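Long-range contact in DNA repair protein RecN (Deinococcus radiodurans, PDB 4ABX), which probably takes part in recombinational repair of damaged DNA as an ATP-binding, SMC-like protein, represented here by its coiled-coil domain: residues A[23-37]-A[127-141]. Numbering follows the deposited sequence.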
loop_
_atom_site.group_PDB
_atom_site.type_symbol
_atom_site.label_atom_id
_atom_site.label_comp_id
_atom_site.label_asym_id
_atom_site.label_seq_id
_atom_site.Cartn_x
_atom_site.Cartn_y
_atom_site.Cartn_z
ATOM N N GLU A 23 8.251 49.192 -28.389
ATOM C CA GLU A 23 7.825 47.888 -27.873
ATOM C C GLU A 23 8.319 46.741 -28.744
ATOM O O GLU A 23 8.876 45.761 -28.248
ATOM C CB GLU A 23 6.300 47.798 -27.724
ATOM C CG GLU A 23 5.851 46.470 -27.127
ATOM C CD GLU A 23 4.346 46.371 -26.915
ATOM O OE1 GLU A 23 3.582 47.060 -27.626
ATOM O OE2 GLU A 23 3.928 45.591 -26.034
ATOM N N ILE A 24 8.098 46.867 -30.047
ATOM C CA ILE A 24 8.529 45.862 -31.010
ATOM C C ILE A 24 10.057 45.734 -31.084
ATOM O O ILE A 24 10.602 44.632 -31.182
ATOM C CB ILE A 24 7.957 46.189 -32.409
ATOM C CG1 ILE A 24 6.444 45.960 -32.418
ATOM C CG2 ILE A 24 8.658 45.369 -33.499
ATOM C CD1 ILE A 24 5.722 46.594 -33.609
ATOM N N SER A 25 10.751 46.863 -31.021
ATOM C CA SER A 25 12.197 46.857 -31.195
ATOM C C SER A 25 12.903 46.254 -29.989
ATOM O O SER A 25 13.943 45.609 -30.127
ATOM C CB SER A 25 12.710 48.277 -31.463
ATOM O OG SER A 25 12.034 48.836 -32.576
ATOM N N GLU A 26 12.340 46.466 -28.806
ATOM C CA GLU A 26 12.933 45.923 -27.584
ATOM C C GLU A 26 12.895 44.398 -27.551
ATOM O O GLU A 26 13.768 43.763 -26.959
ATOM C CB GLU A 26 12.255 46.502 -26.340
ATOM C CG GLU A 26 12.610 47.960 -26.091
ATOM C CD GLU A 26 11.872 48.553 -24.910
ATOM O OE1 GLU A 26 10.923 47.907 -24.416
ATOM O OE2 GLU A 26 12.238 49.667 -24.478
ATOM N N VAL A 27 11.886 43.817 -28.192
ATOM C CA VAL A 27 11.742 42.363 -28.240
ATOM C C VAL A 27 12.498 41.796 -29.438
ATOM O O VAL A 27 13.023 40.675 -29.393
ATOM C CB VAL A 27 10.259 41.953 -28.310
ATOM C CG1 VAL A 27 10.122 40.447 -28.490
ATOM C CG2 VAL A 27 9.530 42.420 -27.061
ATOM N N SER A 28 12.546 42.585 -30.508
ATOM C CA SER A 28 13.277 42.229 -31.719
ATOM C C SER A 28 12.859 40.873 -32.295
ATOM O O SER A 28 13.674 39.951 -32.388
ATOM C CB SER A 28 14.786 42.269 -31.457
ATOM O OG SER A 28 15.501 42.021 -32.649
ATOM N N PRO A 29 11.585 40.757 -32.699
ATOM C CA PRO A 29 11.059 39.505 -33.256
ATOM C C PRO A 29 11.758 39.106 -34.554
ATOM O O PRO A 29 11.929 39.928 -35.455
ATOM C CB PRO A 29 9.584 39.830 -33.521
ATOM C CG PRO A 29 9.531 41.325 -33.618
ATOM C CD PRO A 29 10.554 41.807 -32.638
ATOM N N ASP A 30 12.152 37.842 -34.640
ATOM C CA ASP A 30 12.837 37.327 -35.819
ATOM C C ASP A 30 11.988 36.244 -36.467
ATOM O O ASP A 30 12.036 35.080 -36.060
ATOM C CB ASP A 30 14.208 36.778 -35.423
ATOM C CG ASP A 30 14.927 36.089 -36.573
ATOM O OD1 ASP A 30 14.643 36.401 -37.749
ATOM O OD2 ASP A 30 15.787 35.230 -36.290
ATOM N N PRO A 31 11.197 36.626 -37.483
ATOM C CA PRO A 31 10.271 35.674 -38.100
ATOM C C PRO A 31 10.957 34.340 -38.372
ATOM O O PRO A 31 12.068 34.309 -38.901
ATOM C CB PRO A 31 9.881 36.364 -39.405
ATOM C CG PRO A 31 10.019 37.831 -39.100
ATOM C CD PRO A 31 11.205 37.928 -38.176
ATOM N N GLY A 32 10.308 33.246 -37.989
ATOM C CA GLY A 32 10.901 31.929 -38.147
ATOM C C GLY A 32 11.451 31.324 -36.864
ATOM O O GLY A 32 11.524 30.101 -36.735
ATOM N N GLU A 33 11.828 32.171 -35.906
ATOM C CA GLU A 33 12.461 31.693 -34.674
ATOM C C GLU A 33 11.554 30.783 -33.841
ATOM O O GLU A 33 12.036 30.028 -32.995
ATOM C CB GLU A 33 12.953 32.867 -33.816
ATOM C CG GLU A 33 11.836 33.659 -33.113
ATOM C CD GLU A 33 12.379 34.764 -32.210
ATOM O OE1 GLU A 33 13.021 34.440 -31.190
ATOM O OE2 GLU A 33 12.171 35.957 -32.523
ATOM N N GLU A 34 10.246 30.852 -34.075
ATOM C CA GLU A 34 9.299 30.082 -33.268
ATOM C C GLU A 34 9.375 28.583 -33.522
ATOM O O GLU A 34 8.985 27.787 -32.658
ATOM C CB GLU A 34 7.866 30.583 -33.469
ATOM C CG GLU A 34 7.600 31.941 -32.841
ATOM C CD GLU A 34 6.268 32.535 -33.261
ATOM O OE1 GLU A 34 5.989 32.590 -34.480
ATOM O OE2 GLU A 34 5.498 32.946 -32.368
ATOM N N GLU A 35 9.871 28.198 -34.700
ATOM C CA GLU A 35 10.028 26.783 -35.029
ATOM C C GLU A 35 10.994 26.096 -34.070
ATOM O O GLU A 35 10.679 25.050 -33.496
ATOM C CB GLU A 35 10.516 26.582 -36.468
ATOM C CG GLU A 35 10.697 25.106 -36.813
ATOM C CD GLU A 35 11.443 24.878 -38.117
ATOM O OE1 GLU A 35 11.950 25.861 -38.701
ATOM O OE2 GLU A 35 11.524 23.709 -38.554
ATOM N N GLY A 36 12.177 26.684 -33.915
ATOM C CA GLY A 36 13.170 26.172 -32.989
ATOM C C GLY A 36 12.689 26.215 -31.548
ATOM O O GLY A 36 12.882 25.259 -30.793
ATOM N N LEU A 37 12.071 27.329 -31.158
ATOM C CA LEU A 37 11.536 27.466 -29.805
ATOM C C LEU A 37 10.533 26.357 -29.473
ATOM O O LEU A 37 10.624 25.724 -28.415
ATOM C CB LEU A 37 10.889 28.839 -29.611
ATOM C CG LEU A 37 11.823 30.055 -29.563
ATOM C CD1 LEU A 37 11.011 31.345 -29.545
ATOM C CD2 LEU A 37 12.750 29.986 -28.357
ATOM N N VAL A 127 12.734 29.414 -22.550
ATOM C CA VAL A 127 12.056 29.155 -23.813
ATOM C C VAL A 127 10.622 29.653 -23.747
ATOM O O VAL A 127 10.121 30.257 -24.700
ATOM C CB VAL A 127 12.055 27.658 -24.156
ATOM C CG1 VAL A 127 11.067 27.365 -25.269
ATOM C CG2 VAL A 127 13.459 27.207 -24.543
ATOM N N GLU A 128 9.962 29.398 -22.620
ATOM C CA GLU A 128 8.596 29.860 -22.427
ATOM C C GLU A 128 8.523 31.385 -22.382
ATOM O O GLU A 128 7.603 31.984 -22.935
ATOM C CB GLU A 128 7.987 29.255 -21.156
ATOM C CG GLU A 128 7.875 27.732 -21.184
ATOM C CD GLU A 128 6.986 27.188 -20.077
ATOM O OE1 GLU A 128 5.761 27.440 -20.114
ATOM O OE2 GLU A 128 7.513 26.506 -19.172
ATOM N N ALA A 129 9.495 32.005 -21.719
ATOM C CA ALA A 129 9.541 33.458 -21.617
ATOM C C ALA A 129 9.671 34.123 -22.991
ATOM O O ALA A 129 9.051 35.156 -23.243
ATOM C CB ALA A 129 10.677 33.893 -20.699
ATOM N N ARG A 130 10.470 33.534 -23.877
ATOM C CA ARG A 130 10.621 34.075 -25.229
ATOM C C ARG A 130 9.324 33.919 -26.016
ATOM O O ARG A 130 8.877 34.848 -26.688
ATOM C CB ARG A 130 11.773 33.392 -25.979
ATOM C CG ARG A 130 12.030 33.954 -27.388
ATOM C CD ARG A 130 12.499 35.418 -27.343
ATOM N NE ARG A 130 12.710 35.985 -28.677
ATOM C CZ ARG A 130 12.878 37.285 -28.919
ATOM N NH1 ARG A 130 12.852 38.157 -27.917
ATOM N NH2 ARG A 130 13.064 37.715 -30.160
ATOM N N LEU A 131 8.729 32.733 -25.929
ATOM C CA LEU A 131 7.478 32.444 -26.621
ATOM C C LEU A 131 6.357 33.353 -26.131
ATOM O O LEU A 131 5.501 33.788 -26.906
ATOM C CB LEU A 131 7.094 30.974 -26.421
ATOM C CG LEU A 131 7.951 29.975 -27.197
ATOM C CD1 LEU A 131 7.667 28.537 -26.760
ATOM C CD2 LEU A 131 7.725 30.154 -28.691
ATOM N N SER A 132 6.359 33.627 -24.833
ATOM C CA SER A 132 5.367 34.516 -24.243
ATOM C C SER A 132 5.550 35.942 -24.746
ATOM O O SER A 132 4.571 36.640 -25.001
ATOM C CB SER A 132 5.458 34.500 -22.718
ATOM O OG SER A 132 4.596 35.477 -22.162
ATOM N N ALA A 133 6.803 36.370 -24.884
ATOM C CA ALA A 133 7.083 37.722 -25.360
ATOM C C ALA A 133 6.644 37.867 -26.812
ATOM O O ALA A 133 6.066 38.885 -27.195
ATOM C CB ALA A 133 8.562 38.064 -25.197
ATOM N N LEU A 134 6.908 36.841 -27.616
ATOM C CA LEU A 134 6.503 36.851 -29.021
ATOM C C LEU A 134 4.977 36.810 -29.154
ATOM O O LEU A 134 4.406 37.492 -30.010
ATOM C CB LEU A 134 7.160 35.695 -29.797
ATOM C CG LEU A 134 8.681 35.763 -29.936
ATOM C CD1 LEU A 134 9.250 34.466 -30.509
ATOM C CD2 LEU A 134 9.098 36.969 -30.787
ATOM N N SER A 135 4.323 36.019 -28.305
ATOM C CA SER A 135 2.857 35.925 -28.298
ATOM C C SER A 135 2.185 37.253 -27.963
ATOM O O SER A 135 1.190 37.634 -28.583
ATOM C CB SER A 135 2.377 34.864 -27.297
ATOM O OG SER A 135 2.685 33.560 -27.746
ATOM N N LYS A 136 2.719 37.950 -26.968
ATOM C CA LYS A 136 2.188 39.257 -26.601
ATOM C C LYS A 136 2.240 40.230 -27.785
ATOM O O LYS A 136 1.302 41.001 -27.999
ATOM C CB LYS A 136 2.933 39.824 -25.392
ATOM C CG LYS A 136 2.783 38.975 -24.134
ATOM C CD LYS A 136 3.500 39.601 -22.945
ATOM C CE LYS A 136 3.308 38.770 -21.679
ATOM N NZ LYS A 136 3.997 39.377 -20.504
ATOM N N LEU A 137 3.326 40.177 -28.558
ATOM C CA LEU A 137 3.470 41.025 -29.747
ATOM C C LEU A 137 2.475 40.663 -30.843
ATOM O O LEU A 137 1.891 41.545 -31.483
ATOM C CB LEU A 137 4.892 40.943 -30.312
ATOM C CG LEU A 137 5.983 41.703 -29.561
ATOM C CD1 LEU A 137 7.257 41.739 -30.391
ATOM C CD2 LEU A 137 5.513 43.114 -29.246
ATOM N N LYS A 138 2.298 39.363 -31.072
ATOM C CA LYS A 138 1.361 38.882 -32.083
ATOM C C LYS A 138 -0.088 39.228 -31.716
ATOM O O LYS A 138 -0.918 39.464 -32.593
ATOM C CB LYS A 138 1.534 37.372 -32.311
ATOM C CG LYS A 138 2.937 36.981 -32.802
ATOM C CD LYS A 138 3.007 35.552 -33.334
ATOM C CE LYS A 138 2.886 34.524 -32.228
ATOM N NZ LYS A 138 2.943 33.132 -32.775
ATOM N N ASN A 139 -0.380 39.275 -30.420
ATOM C CA ASN A 139 -1.713 39.646 -29.939
ATOM C C ASN A 139 -2.074 41.118 -30.185
ATOM O O ASN A 139 -3.255 41.483 -30.203
ATOM C CB ASN A 139 -1.867 39.315 -28.450
ATOM C CG ASN A 139 -2.032 37.818 -28.194
ATOM O OD1 ASN A 139 -2.415 37.060 -29.088
ATOM N ND2 ASN A 139 -1.746 37.391 -26.968
ATOM N N LYS A 140 -1.059 41.957 -30.367
ATOM C CA LYS A 140 -1.279 43.378 -30.639
ATOM C C LYS A 140 -1.056 43.733 -32.110
ATOM O O LYS A 140 -1.804 44.520 -32.686
ATOM C CB LYS A 140 -0.356 44.242 -29.772
ATOM C CG LYS A 140 -0.463 43.994 -28.272
ATOM C CD LYS A 140 0.543 44.857 -27.507
ATOM C CE LYS A 140 0.510 44.563 -26.013
ATOM N NZ LYS A 140 1.532 45.347 -25.274
ATOM N N TYR A 141 -0.028 43.143 -32.711
ATOM C CA TYR A 141 0.447 43.571 -34.019
ATOM C C TYR A 141 0.463 42.458 -35.065
ATOM O O TYR A 141 0.933 42.674 -36.188
ATOM C CB TYR A 141 1.868 44.133 -33.895
ATOM C CG TYR A 141 2.074 45.106 -32.761
ATOM C CD1 TYR A 141 1.489 46.365 -32.788
ATOM C CD2 TYR A 141 2.877 44.777 -31.676
ATOM C CE1 TYR A 141 1.680 47.264 -31.759
ATOM C CE2 TYR A 141 3.081 45.678 -30.642
ATOM C CZ TYR A 141 2.472 46.918 -30.687
ATOM O OH TYR A 141 2.657 47.817 -29.664
HETATM O O HOH W 1 4.832 32.579 -29.614
#
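Arg130 of helix 121-141 turns its guanidinium edge to Val27 O and Glu33, at the break between helices 6-27 and 33-63. NH1 and NH2 grip Val27 O end-on, NH1 at 2.9 Å in the carbonyl plane. Side-on, NE meets Glu33 OE1 nearly straight (3.0 Å, 167°) and NH2 takes Glu33 OE2, the carboxylate turned 39° from the guanidinium plane. Glu33 OE2 also accepts Asp30 N, tying the salt bridge to the type II turn. A bend at chi2 (65°) swings the Arg130 chain over to these acceptors, while Leu134 CD2 lies against one guanidinium face. With an alanine in its place, Val27 O would probably lose both its donors from this helix and the Glu33 carboxylate its positive partner. Flanking this grip, Val27 and Leu37 pack as knobs into holes of the antiparallel helix, Val27 meeting Leu137 CD1 tip to tip and Leu37 CB packing on Leu131 CD2 at 3.5 Å. Farther along, Ile24 CD1 sits over a face of Tyr141, and Glu23 splits its carboxylate between Tyr141 OH and Lys140 NZ. Glu34 OE2 pairs with Lys138 NZ and a water bound to Leu131 O. The coiled coil thus passes its helix break on apolar knobs, with salt bridges beside them.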